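Local atomic coordinates of C-glycoside 3-oxidase (Microbacterium trichothecenolyticum, PDB entry 7DVE), a protein that catalyses the FAD-dependent oxidation of the C3 hydroxyl group on the sugar of C-glycosides such as isoorientin and mangiferin, reducing oxygen to hydrogen peroxide. Residues T23-L28 / A497-R502; A106-L112 / Q399-L404; I176-R180 / R306-F310; R204-L210 / T322-E326. All coordinates share one frame; numbering follows the deposited sequence.

Contact 1 joins helices 19-31 and 490-510, near the two ends of the modelled chain, and brackets the other three contacts in sequence. Contact 2, a loop laid on the end of strand 396-401, lies across the chain's centre, about 34 Å from contact 1 between centres. Contacts 3 and 4 are the closest pair, about 24 Å apart between centres, and their segments alternate along the chain: 176-180, 204-210, 306-310, 322-326. Both border the eight-stranded antiparallel sheet through strands 300-307, 196-204 and 210-212. Contact 1 belongs to the FAD-binding side of this GMC oxidoreductase, the Thr23 side chain lying about 8 Å from the FAD; contacts 3 and 4 join loops and ends of its antiparallel sheet.

Contact 1: T23-L28 / A497-R502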
loop_
_atom_site.group_PDB
_atom_site.type_symbol
_atom_site.label_atom_id
_atom_site.label_comp_id
_atom_site.label_asym_id
_atom_site.label_seq_id
_atom_site.Cartn_x
_atom_site.Cartn_y
_atom_site.Cartn_z
ATOM N N THR A 23 -6.981 -7.266 6.594
ATOM C CA THR A 23 -7.322 -6.679 7.883
ATOM C C THR A 23 -8.759 -7.010 8.246
ATOM O O THR A 23 -9.055 -7.401 9.385
ATOM C CB THR A 23 -7.108 -5.167 7.869
ATOM O OG1 THR A 23 -5.710 -4.891 7.810
ATOM C CG2 THR A 23 -7.676 -4.541 9.149
ATOM N N TYR A 24 -9.673 -6.856 7.279
ATOM C CA TYR A 24 -11.059 -7.232 7.557
ATOM C C TYR A 24 -11.157 -8.696 7.975
ATOM O O TYR A 24 -11.838 -9.035 8.956
ATOM C CB TYR A 24 -11.945 -6.956 6.347
ATOM C CG TYR A 24 -12.435 -5.534 6.286
ATOM C CD1 TYR A 24 -11.625 -4.524 5.768
ATOM C CD2 TYR A 24 -13.690 -5.192 6.754
ATOM C CE1 TYR A 24 -12.065 -3.215 5.707
ATOM C CE2 TYR A 24 -14.145 -3.879 6.693
ATOM C CZ TYR A 24 -13.323 -2.903 6.177
ATOM O OH TYR A 24 -13.761 -1.614 6.112
ATOM N N ALA A 25 -10.470 -9.581 7.247
ATOM C CA ALA A 25 -10.525 -11.006 7.580
ATOM C C ALA A 25 -10.029 -11.266 8.997
ATOM O O ALA A 25 -10.672 -11.986 9.773
ATOM C CB ALA A 25 -9.710 -11.827 6.579
ATOM N N ARG A 26 -8.895 -10.672 9.368
ATOM C CA ARG A 26 -8.335 -10.966 10.685
ATOM C C ARG A 26 -9.185 -10.376 11.804
ATOM O O ARG A 26 -9.399 -11.028 12.841
ATOM C CB ARG A 26 -6.900 -10.465 10.792
ATOM C CG ARG A 26 -6.114 -11.229 11.885
ATOM C CD ARG A 26 -5.741 -10.305 13.017
ATOM N NE ARG A 26 -4.838 -10.882 14.002
ATOM C CZ ARG A 26 -3.524 -10.965 13.851
ATOM N NH1 ARG A 26 -2.947 -10.738 12.687
ATOM N NH2 ARG A 26 -2.773 -11.299 14.893
ATOM N N ILE A 27 -9.686 -9.148 11.627
ATOM C CA ILE A 27 -10.465 -8.559 12.708
ATOM C C ILE A 27 -11.776 -9.289 12.875
ATOM O O ILE A 27 -12.278 -9.416 13.995
ATOM C CB ILE A 27 -10.693 -7.054 12.503
ATOM C CG1 ILE A 27 -9.355 -6.330 12.436
ATOM C CG2 ILE A 27 -11.557 -6.494 13.654
ATOM C CD1 ILE A 27 -8.739 -6.145 13.825
ATOM N N LEU A 28 -12.354 -9.802 11.791
ATOM C CA LEU A 28 -13.573 -10.577 11.978
ATOM C C LEU A 28 -13.277 -11.975 12.510
ATOM O O LEU A 28 -14.101 -12.531 13.242
ATOM C CB LEU A 28 -14.384 -10.631 10.673
ATOM C CG LEU A 28 -14.922 -9.268 10.197
ATOM C CD1 LEU A 28 -15.369 -9.266 8.737
ATOM C CD2 LEU A 28 -16.046 -8.769 11.120
ATOM N N ALA A 497 -9.266 0.254 7.939
ATOM C CA ALA A 497 -9.866 -1.073 7.802
ATOM C C ALA A 497 -10.217 -1.666 9.165
ATOM O O ALA A 497 -11.236 -2.356 9.306
ATOM C CB ALA A 497 -8.919 -2.001 7.037
ATOM N N VAL A 498 -9.376 -1.415 10.176
ATOM C CA VAL A 498 -9.650 -1.898 11.527
ATOM C C VAL A 498 -10.971 -1.338 12.029
ATOM O O VAL A 498 -11.817 -2.066 12.580
ATOM C CB VAL A 498 -8.504 -1.521 12.484
ATOM C CG1 VAL A 498 -8.883 -1.884 13.886
ATOM C CG2 VAL A 498 -7.178 -2.171 12.051
ATOM N N ARG A 499 -11.163 -0.025 11.870
ATOM C CA ARG A 499 -12.448 0.550 12.289
ATOM C C ARG A 499 -13.609 -0.070 11.510
ATOM O O ARG A 499 -14.641 -0.436 12.087
ATOM C CB ARG A 499 -12.467 2.070 12.137
ATOM C CG ARG A 499 -13.672 2.656 12.868
ATOM C CD ARG A 499 -13.883 4.133 12.673
ATOM N NE ARG A 499 -15.304 4.408 12.812
ATOM C CZ ARG A 499 -15.817 5.546 13.256
ATOM N NH1 ARG A 499 -15.047 6.566 13.593
ATOM N NH2 ARG A 499 -17.135 5.660 13.369
ATOM N N GLY A 500 -13.451 -0.218 10.199
ATOM C CA GLY A 500 -14.544 -0.771 9.402
ATOM C C GLY A 500 -14.913 -2.192 9.800
ATOM O O GLY A 500 -16.094 -2.528 9.930
ATOM N N ALA A 501 -13.905 -3.049 9.983
ATOM C CA ALA A 501 -14.154 -4.436 10.362
ATOM C C ALA A 501 -14.727 -4.545 11.769
ATOM O O ALA A 501 -15.574 -5.412 12.024
ATOM C CB ALA A 501 -12.866 -5.253 10.243
ATOM N N ARG A 502 -14.303 -3.673 12.688
ATOM C CA ARG A 502 -14.950 -3.635 13.997
ATOM C C ARG A 502 -16.418 -3.270 13.869
ATOM O O ARG A 502 -17.268 -3.811 14.587
ATOM C CB ARG A 502 -14.246 -2.634 14.903
ATOM C CG ARG A 502 -12.891 -3.045 15.334
ATOM C CD ARG A 502 -12.269 -1.916 16.100
ATOM N NE ARG A 502 -11.219 -2.394 16.987
ATOM C CZ ARG A 502 -10.477 -1.604 17.745
ATOM N NH1 ARG A 502 -10.658 -0.292 17.757
ATOM N NH2 ARG A 502 -9.531 -2.142 18.506
#
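Helix segments 23-28 and 497-502 run in roughly the same direction, their axes 8.7 Å apart at closest approach and crossing at -47°. The CA atoms of Tyr24 and Ala501 are separated by just 5.0 Å, a closeness that small residues permit. Ala501 lies at the centre of the interface: its CB is 3.6 Å from Ile27 CB and also meets Tyr24 CD2. The Tyr24 ring reaches across the second helix, with CE1 on Ala497 CB at 3.6 Å and Ala497 O over one ring face. With CG beside the backbone N (chi1 -85°), the ring extends until OH stands 3.5 Å from Gly500 CA, where a CB would collide. This buried hydroxyl has no polar partner in the model. With an alanine here, a gap would probably open over Ala497 and Gly500, and Ala501 CB would lose one of two neighbours. Thr23 CG2 packs 3.5 Å from Ala497 CB, while its OG1 bonds to Pro19 O. Thr23 also touches Leu160 of helix 149-161 and Val218 of helix 215-224; Arg502 forms a salt bridge with Glu152, so helix 149-161 meets both partners near what is probably the glycine-rich, Rossmann-type turn.

Contact 2: A106-L112 / Q399-L404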
loop_
_atom_site.group_PDB
_atom_site.type_symbol
_atom_site.label_atom_id
_atom_site.label_comp_id
_atom_site.label_asym_id
_atom_site.label_seq_id
_atom_site.Cartn_x
_atom_site.Cartn_y
_atom_site.Cartn_z
ATOM N N ALA A 106 -4.102 11.822 -20.310
ATOM C CA ALA A 106 -4.977 12.501 -21.244
ATOM C C ALA A 106 -4.218 13.637 -21.910
ATOM O O ALA A 106 -3.187 14.082 -21.407
ATOM C CB ALA A 106 -6.221 13.038 -20.523
ATOM N N ASP A 107 -4.747 14.095 -23.053
ATOM C CA ASP A 107 -4.170 15.196 -23.817
ATOM C C ASP A 107 -3.855 16.386 -22.929
ATOM O O ASP A 107 -4.757 16.974 -22.324
ATOM C CB ASP A 107 -5.137 15.656 -24.927
ATOM C CG ASP A 107 -5.448 14.572 -25.950
ATOM O OD1 ASP A 107 -4.865 13.480 -25.838
ATOM O OD2 ASP A 107 -6.276 14.830 -26.879
ATOM N N GLY A 108 -2.592 16.798 -22.922
ATOM C CA GLY A 108 -2.232 18.031 -22.256
ATOM C C GLY A 108 -2.087 17.921 -20.753
ATOM O O GLY A 108 -1.876 18.946 -20.096
ATOM N N GLU A 109 -2.171 16.718 -20.195
ATOM C CA GLU A 109 -2.133 16.468 -18.759
ATOM C C GLU A 109 -0.855 15.740 -18.384
ATOM O O GLU A 109 -0.236 15.069 -19.213
ATOM C CB GLU A 109 -3.349 15.638 -18.324
ATOM C CG GLU A 109 -4.664 16.376 -18.555
ATOM C CD GLU A 109 -5.866 15.678 -17.949
ATOM O OE1 GLU A 109 -5.669 14.637 -17.301
ATOM O OE2 GLU A 109 -7.008 16.193 -18.098
ATOM N N ASP A 110 -0.470 15.864 -17.108
ATOM C CA ASP A 110 0.672 15.105 -16.603
ATOM C C ASP A 110 0.400 13.610 -16.621
ATOM O O ASP A 110 1.306 12.812 -16.904
ATOM C CB ASP A 110 1.032 15.562 -15.190
ATOM C CG ASP A 110 1.315 17.046 -15.128
ATOM O OD1 ASP A 110 2.439 17.454 -15.487
ATOM O OD2 ASP A 110 0.409 17.817 -14.730
ATOM N N GLY A 111 -0.832 13.210 -16.306
ATOM C CA GLY A 111 -1.179 11.808 -16.091
ATOM C C GLY A 111 -0.373 11.159 -14.973
ATOM O O GLY A 111 0.349 11.799 -14.206
ATOM N N LEU A 112 -0.522 9.832 -14.907
ATOM C CA LEU A 112 0.232 8.970 -14.001
ATOM C C LEU A 112 0.896 7.882 -14.838
ATOM O O LEU A 112 0.448 6.726 -14.842
ATOM C CB LEU A 112 -0.680 8.369 -12.934
ATOM C CG LEU A 112 -1.300 9.339 -11.914
ATOM C CD1 LEU A 112 -2.290 8.589 -11.022
ATOM C CD2 LEU A 112 -0.199 9.955 -11.057
ATOM N N GLN A 399 -9.335 5.534 -17.644
ATOM C CA GLN A 399 -8.679 6.723 -18.155
ATOM C C GLN A 399 -8.289 7.537 -16.933
ATOM O O GLN A 399 -9.108 7.739 -16.031
ATOM C CB GLN A 399 -9.590 7.529 -19.097
ATOM C CG GLN A 399 -9.008 8.872 -19.475
ATOM C CD GLN A 399 -7.748 8.726 -20.322
ATOM O OE1 GLN A 399 -7.715 7.906 -21.249
ATOM N NE2 GLN A 399 -6.703 9.511 -20.010
ATOM N N LEU A 400 -7.028 7.933 -16.868
ATOM C CA LEU A 400 -6.487 8.650 -15.724
ATOM C C LEU A 400 -6.392 10.128 -16.076
ATOM O O LEU A 400 -5.845 10.489 -17.127
ATOM C CB LEU A 400 -5.116 8.094 -15.329
ATOM C CG LEU A 400 -5.045 6.713 -14.643
ATOM C CD1 LEU A 400 -3.646 6.451 -14.071
ATOM C CD2 LEU A 400 -6.111 6.553 -13.571
ATOM N N HIS A 401 -6.941 10.978 -15.207
ATOM C CA HIS A 401 -6.870 12.426 -15.355
ATOM C C HIS A 401 -6.045 12.971 -14.196
ATOM O O HIS A 401 -6.411 12.783 -13.032
ATOM C CB HIS A 401 -8.263 13.058 -15.357
ATOM C CG HIS A 401 -9.103 12.710 -16.550
ATOM N ND1 HIS A 401 -9.089 13.455 -17.708
ATOM C CD2 HIS A 401 -10.034 11.744 -16.737
ATOM C CE1 HIS A 401 -9.947 12.944 -18.573
ATOM N NE2 HIS A 401 -10.535 11.905 -18.009
ATOM N N TYR A 402 -4.959 13.669 -14.507
ATOM C CA TYR A 402 -4.030 14.046 -13.454
ATOM C C TYR A 402 -3.206 15.241 -13.895
ATOM O O TYR A 402 -2.539 15.198 -14.935
ATOM C CB TYR A 402 -3.124 12.887 -13.107
ATOM C CG TYR A 402 -2.542 12.950 -11.722
ATOM C CD1 TYR A 402 -3.318 12.644 -10.600
ATOM C CD2 TYR A 402 -1.211 13.307 -11.529
ATOM C CE1 TYR A 402 -2.774 12.691 -9.331
ATOM C CE2 TYR A 402 -0.669 13.368 -10.269
ATOM C CZ TYR A 402 -1.445 13.051 -9.171
ATOM O OH TYR A 402 -0.883 13.103 -7.911
ATOM N N THR A 403 -3.236 16.290 -13.087
ATOM C CA THR A 403 -2.531 17.525 -13.373
ATOM C C THR A 403 -1.778 17.960 -12.121
ATOM O O THR A 403 -2.278 17.835 -11.001
ATOM C CB THR A 403 -3.506 18.635 -13.866
ATOM O OG1 THR A 403 -4.613 18.803 -12.947
ATOM C CG2 THR A 403 -4.050 18.283 -15.254
ATOM N N LEU A 404 -0.551 18.424 -12.329
ATOM C CA LEU A 404 0.231 19.093 -11.304
ATOM C C LEU A 404 -0.139 20.570 -11.285
ATOM O O LEU A 404 -0.032 21.252 -12.308
ATOM C CB LEU A 404 1.722 18.918 -11.590
ATOM C CG LEU A 404 2.282 17.489 -11.507
ATOM C CD1 LEU A 404 3.803 17.473 -11.378
ATOM C CD2 LEU A 404 1.633 16.713 -10.382
HETATM O O HOH W 1 -4.158 12.407 -17.499
#
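Two acidic side chains of the 106-112 loop grip backbone amides of segment 399-404. Asp110 OD2 accepts from Leu404 N at 2.7 Å in a nearly straight bond (169°), the donor standing above the carboxylate plane. Glu109 OE1 accepts from Tyr402 N at 3.0 Å, again from above the plane, while OE2 lies at the edge of the His401 ring and takes a long, weak bond from ND1. The Glu109 chain is extended beyond CG (chi2 -171°), which carries its carboxylate across to segment 399-404. A water gives one bond to Glu109 OE1 and another to Leu400 O, and accepts from Ala106 N. Replacing this glutamate with an alanine would probably leave Tyr402 N without its carboxylate acceptor and cost the water one of its anchors. Just after the two acids, Gly111 N donates to Tyr402 O at 3.0 Å; positive phi (59°) at Gly111 suits a residue lacking CB. The type II turn from Ala106 to Glu109 folds the loop back so that both ends meet the same segment.

Packing lies beyond the polar band. Leu112 CD2 sits over one face of the Tyr402 ring in a CH-pi contact, 3.6 Å from its centroid, and Leu112 CB meets Leu400 CD1 at 3.7 Å. Tyr402 OH is held by Asp297 N. Strand 396-401 pairs antiparallel with 382-386 and gives way to helix 406-424, against which Leu404 packs through His409 and Ile412, so the loop covers the passage from the two-stranded sheet to the helix.

Contact 3: I176-R180 / R306-F310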
loop_
_atom_site.group_PDB
_atom_site.type_symbol
_atom_site.label_atom_id
_atom_site.label_comp_id
_atom_site.label_asym_id
_atom_site.label_seq_id
_atom_site.Cartn_x
_atom_site.Cartn_y
_atom_site.Cartn_z
ATOM N N ILE A 176 24.365 4.900 12.202
ATOM C CA ILE A 176 25.254 5.850 11.531
ATOM C C ILE A 176 24.445 6.904 10.782
ATOM O O ILE A 176 24.727 8.107 10.856
ATOM C CB ILE A 176 26.208 5.111 10.576
ATOM C CG1 ILE A 176 27.194 4.254 11.363
ATOM C CG2 ILE A 176 26.969 6.115 9.735
ATOM C CD1 ILE A 176 28.249 3.610 10.486
ATOM N N VAL A 177 23.435 6.463 10.034
ATOM C CA VAL A 177 22.658 7.379 9.209
ATOM C C VAL A 177 21.844 8.314 10.087
ATOM O O VAL A 177 21.815 9.535 9.868
ATOM C CB VAL A 177 21.763 6.585 8.246
ATOM C CG1 VAL A 177 20.683 7.483 7.641
ATOM C CG2 VAL A 177 22.612 5.957 7.181
ATOM N N ARG A 178 21.183 7.742 11.100
ATOM C CA ARG A 178 20.393 8.516 12.054
ATOM C C ARG A 178 21.257 9.546 12.781
ATOM O O ARG A 178 20.846 10.696 12.956
ATOM C CB ARG A 178 19.713 7.550 13.034
ATOM C CG ARG A 178 18.588 8.148 13.843
ATOM C CD ARG A 178 17.886 7.093 14.716
ATOM N NE ARG A 178 18.695 6.563 15.817
ATOM C CZ ARG A 178 19.279 5.367 15.823
ATOM N NH1 ARG A 178 19.289 4.588 14.745
ATOM N NH2 ARG A 178 19.876 4.942 16.938
ATOM N N GLU A 179 22.469 9.159 13.174
ATOM C CA GLU A 179 23.397 10.086 13.823
ATOM C C GLU A 179 23.729 11.262 12.911
ATOM O O GLU A 179 23.668 12.437 13.321
ATOM C CB GLU A 179 24.682 9.342 14.173
ATOM C CG GLU A 179 25.166 9.458 15.578
ATOM C CD GLU A 179 26.401 8.583 15.792
ATOM O OE1 GLU A 179 26.890 8.498 16.951
ATOM O OE2 GLU A 179 26.891 8.007 14.790
ATOM N N ARG A 180 24.112 10.954 11.670
ATOM C CA ARG A 180 24.536 12.002 10.753
ATOM C C ARG A 180 23.385 12.944 10.416
ATOM O O ARG A 180 23.587 14.158 10.297
ATOM C CB ARG A 180 25.139 11.370 9.506
ATOM C CG ARG A 180 26.528 10.846 9.768
ATOM C CD ARG A 180 27.063 10.027 8.617
ATOM N NE ARG A 180 28.160 9.187 9.072
ATOM C CZ ARG A 180 29.130 8.739 8.290
ATOM N NH1 ARG A 180 29.142 8.995 6.989
ATOM N NH2 ARG A 180 30.111 8.014 8.824
ATOM N N ARG A 306 27.183 7.751 -1.344
ATOM C CA ARG A 306 28.191 6.884 -0.764
ATOM C C ARG A 306 28.554 7.400 0.623
ATOM O O ARG A 306 29.101 8.502 0.759
ATOM C CB ARG A 306 29.430 6.830 -1.652
ATOM C CG ARG A 306 30.556 6.000 -1.061
ATOM C CD ARG A 306 31.810 6.078 -1.931
ATOM N NE ARG A 306 31.828 4.918 -2.815
ATOM C CZ ARG A 306 31.435 4.938 -4.080
ATOM N NH1 ARG A 306 31.115 6.074 -4.686
ATOM N NH2 ARG A 306 31.347 3.789 -4.747
ATOM N N MET A 307 28.259 6.610 1.644
ATOM C CA MET A 307 28.574 7.015 3.014
ATOM C C MET A 307 30.081 7.170 3.223
ATOM O O MET A 307 30.875 6.315 2.817
ATOM C CB MET A 307 28.018 5.990 3.992
ATOM C CG MET A 307 26.617 6.325 4.429
ATOM S SD MET A 307 26.112 5.393 5.866
ATOM C CE MET A 307 27.124 3.930 5.778
ATOM N N ARG A 308 30.472 8.265 3.868
ATOM C CA ARG A 308 31.868 8.526 4.196
ATOM C C ARG A 308 32.203 7.953 5.581
ATOM O O ARG A 308 31.316 7.616 6.373
ATOM C CB ARG A 308 32.133 10.037 4.179
ATOM C CG ARG A 308 31.123 10.823 5.055
ATOM C CD ARG A 308 31.494 12.296 5.305
ATOM N NE ARG A 308 31.294 13.095 4.098
ATOM C CZ ARG A 308 30.211 13.822 3.843
ATOM N NH1 ARG A 308 29.178 13.847 4.679
ATOM N NH2 ARG A 308 30.146 14.511 2.703
ATOM N N ASP A 309 33.506 7.884 5.877
ATOM C CA ASP A 309 34.034 7.439 7.177
ATOM C C ASP A 309 33.352 6.158 7.637
ATOM O O ASP A 309 32.646 6.106 8.641
ATOM C CB ASP A 309 33.901 8.530 8.231
ATOM C CG ASP A 309 34.507 9.831 7.782
ATOM O OD1 ASP A 309 35.446 9.796 6.938
ATOM O OD2 ASP A 309 34.020 10.879 8.265
ATOM N N PHE A 310 33.592 5.124 6.870
ATOM C CA PHE A 310 32.821 3.895 6.893
ATOM C C PHE A 310 33.781 2.813 7.362
ATOM O O PHE A 310 34.600 2.326 6.577
ATOM C CB PHE A 310 32.277 3.631 5.492
ATOM C CG PHE A 310 31.388 2.443 5.380
ATOM C CD1 PHE A 310 30.084 2.489 5.829
ATOM C CD2 PHE A 310 31.851 1.276 4.792
ATOM C CE1 PHE A 310 29.243 1.387 5.696
ATOM C CE2 PHE A 310 31.024 0.165 4.660
ATOM C CZ PHE A 310 29.712 0.225 5.105
#
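Hydrogen bonding between the segments rests on one side chain, Arg180, and on backbone carbonyls. Its guanidinium meets Arg308 O end-on with two nitrogens: NH1 stands 2.6 Å from Arg308 O, and NH2 lies 2.8 Å from the same Arg308 O. The oxygen lies in the guanidinium plane, and both donors approach from the same face of the carbonyl plane. Neither bond is straight, with N-H...O angles of 145° and 138°, as expected when two roughly parallel N-H groups share one acceptor. NH2 adds a weak bond to Asp309 O at 3.2 Å. A chain extended from CG to NE (chi2 171°) lets Arg180 span the gap between the helix and the loop after strand 300-307. NH1 has a further acceptor in Ile426 O.

No salt bridge joins the segments. Arg308 NH1 bonds to Lys424 O and stays 5.4 Å from Arg180 NH1, while Asp309 OD2 remains 4.9 Å from Arg180 NH2, too far for a direct pair but probably helpful electrostatically.

Apolar contact centres on the sulfur of Met307. SD lies 3.8 Å from Val177 CG2, and the same SD is 4.0 Å from Ile176 CG2, so it rests against successive residues of the helix.

These features describe a short helix, 176-183, docked at the end of strand 300-307 where the chain leaves the antiparallel sheet. An arginine binding main-chain carbonyls fastens that exit, away from the annotated sites.

Contact 4: R204-L210 / T322-E326; sequences RRDDGPL and TGLSE
Arg204 and Glu326 approach from opposite directions and form a salt bridge. NH1 of Arg204 lies 2.9 Å from Glu326 OE2, meeting the syn side of the carboxylate 18° out of its plane. Arg204 NH2 adds two weak bonds, at 3.3 Å to Glu326 OE1 and at 3.2 Å to Glu326 OE2. The guanidinium and carboxylate planes are turned 58° apart, so the pair is not a flat two-on-two clasp. The backbones meet where Leu324 N donates to Leu210 O at 2.9 Å. Beside that bond, Gly323 CA comes 2.9 Å from Leu210 O; a CB at this glycine would collide with the oxygen.

The first segment is the connection between antiparallel strands 196-204 and 210-212, a beta hairpin whose type I turn runs from Arg205 to Gly208. Gly208 N bonds to Arg205 O to close the turn, and Arg205 N bonds to Pro209 O next to it. The loop 322-326, leading toward strand 330-333, passes along this hairpin end.

At the turn, Thr322 OG1 lies 3.3 Å from Pro209 CG. Its hydroxyl occupies the position between backbone N and carbonyl carbon (chi1 81°), facing the proline ring. The Arg205 guanidinium passes with one face toward Thr322 CB, its NH2 in a salt bridge to Asp207 OD1 at 3.2 Å. NH1 of Arg205 bonds to Asn56 OD1. Next to the salt bridge with Glu326, Leu210 CD1 covers one face of the Arg204 guanidinium, and Leu210 itself rests on Ala167 and Phe168.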
loop_
_atom_site.group_PDB
_atom_site.type_symbol
_atom_site.label_atom_id
_atom_site.label_comp_id
_atom_site.label_asym_id
_atom_site.label_seq_id
_atom_site.Cartn_x
_atom_site.Cartn_y
_atom_site.Cartn_z
ATOM N N ARG A 204 11.382 -11.935 11.442
ATOM C CA ARG A 204 12.411 -12.934 11.224
ATOM C C ARG A 204 11.775 -14.281 10.930
ATOM O O ARG A 204 10.813 -14.690 11.588
ATOM C CB ARG A 204 13.324 -13.055 12.444
ATOM C CG ARG A 204 14.041 -11.765 12.760
ATOM C CD ARG A 204 15.467 -11.983 13.209
ATOM N NE ARG A 204 16.148 -10.697 13.271
ATOM C CZ ARG A 204 17.217 -10.373 12.559
ATOM N NH1 ARG A 204 17.808 -11.247 11.760
ATOM N NH2 ARG A 204 17.710 -9.146 12.661
ATOM N N ARG A 205 12.315 -14.969 9.937
ATOM C CA ARG A 205 11.887 -16.328 9.705
ATOM C C ARG A 205 12.437 -17.216 10.816
ATOM O O ARG A 205 13.528 -16.974 11.345
ATOM C CB ARG A 205 12.357 -16.783 8.328
ATOM C CG ARG A 205 11.751 -15.941 7.176
ATOM C CD ARG A 205 12.618 -16.017 5.916
ATOM N NE ARG A 205 12.950 -17.401 5.605
ATOM C CZ ARG A 205 12.095 -18.268 5.082
ATOM N NH1 ARG A 205 10.881 -17.896 4.710
ATOM N NH2 ARG A 205 12.468 -19.537 4.934
ATOM N N ASP A 206 11.662 -18.241 11.185
ATOM C CA ASP A 206 12.119 -19.171 12.220
ATOM C C ASP A 206 13.537 -19.647 11.968
ATOM O O ASP A 206 14.269 -19.920 12.924
ATOM C CB ASP A 206 11.197 -20.393 12.330
ATOM C CG ASP A 206 9.800 -20.030 12.739
ATOM O OD1 ASP A 206 9.547 -18.859 13.118
ATOM O OD2 ASP A 206 8.927 -20.912 12.640
ATOM N N ASP A 207 13.953 -19.744 10.701
ATOM C CA ASP A 207 15.313 -20.175 10.391
ATOM C C ASP A 207 16.318 -19.026 10.395
ATOM O O ASP A 207 17.506 -19.268 10.144
ATOM C CB ASP A 207 15.354 -20.883 9.035
ATOM C CG ASP A 207 14.703 -20.065 7.939
ATOM O OD1 ASP A 207 13.455 -19.875 7.981
ATOM O OD2 ASP A 207 15.446 -19.569 7.057
ATOM N N GLY A 208 15.899 -17.790 10.661
ATOM C CA GLY A 208 16.865 -16.731 10.845
ATOM C C GLY A 208 16.596 -15.429 10.105
ATOM O O GLY A 208 16.526 -14.357 10.713
ATOM N N PRO A 209 16.498 -15.493 8.775
ATOM C CA PRO A 209 16.475 -14.260 7.967
ATOM C C PRO A 209 15.318 -13.309 8.243
ATOM O O PRO A 209 14.161 -13.707 8.347
ATOM C CB PRO A 209 16.421 -14.789 6.527
ATOM C CG PRO A 209 16.537 -16.357 6.649
ATOM C CD PRO A 209 17.060 -16.618 8.007
ATOM N N LEU A 210 15.664 -12.029 8.330
ATOM C CA LEU A 210 14.721 -10.916 8.257
ATOM C C LEU A 210 14.047 -10.844 6.884
ATOM O O LEU A 210 14.712 -11.026 5.864
ATOM C CB LEU A 210 15.490 -9.626 8.501
ATOM C CG LEU A 210 14.832 -8.437 9.169
ATOM C CD1 LEU A 210 14.214 -8.844 10.491
ATOM C CD2 LEU A 210 15.872 -7.335 9.362
ATOM N N THR A 322 17.514 -15.933 1.348
ATOM C CA THR A 322 16.191 -15.371 1.548
ATOM C C THR A 322 16.299 -14.137 2.438
ATOM O O THR A 322 17.275 -13.941 3.167
ATOM C CB THR A 322 15.212 -16.370 2.174
ATOM O OG1 THR A 322 15.413 -16.415 3.582
ATOM C CG2 THR A 322 15.432 -17.747 1.622
ATOM N N GLY A 323 15.293 -13.290 2.350
ATOM C CA GLY A 323 15.257 -12.131 3.204
ATOM C C GLY A 323 16.257 -11.048 2.835
ATOM O O GLY A 323 16.726 -10.917 1.687
ATOM N N LEU A 324 16.578 -10.244 3.841
ATOM C CA LEU A 324 17.301 -9.004 3.646
ATOM C C LEU A 324 18.684 -9.089 4.264
ATOM O O LEU A 324 18.954 -9.897 5.154
ATOM C CB LEU A 324 16.554 -7.818 4.257
ATOM C CG LEU A 324 15.046 -7.710 4.069
ATOM C CD1 LEU A 324 14.430 -6.660 5.038
ATOM C CD2 LEU A 324 14.767 -7.380 2.644
ATOM N N SER A 325 19.561 -8.236 3.764
ATOM C CA SER A 325 20.826 -8.005 4.419
ATOM C C SER A 325 20.624 -7.027 5.571
ATOM O O SER A 325 19.575 -6.386 5.708
ATOM C CB SER A 325 21.821 -7.430 3.435
ATOM O OG SER A 325 21.326 -6.149 3.061
ATOM N N GLU A 326 21.659 -6.884 6.393
ATOM C CA GLU A 326 21.574 -6.049 7.582
ATOM C C GLU A 326 22.731 -5.083 7.499
ATOM O O GLU A 326 23.805 -5.353 8.036
ATOM C CB GLU A 326 21.578 -6.911 8.857
ATOM C CG GLU A 326 20.314 -7.819 8.852
ATOM C CD GLU A 326 20.086 -8.612 10.111
ATOM O OE1 GLU A 326 20.546 -8.193 11.190
ATOM O OE2 GLU A 326 19.433 -9.669 10.008
#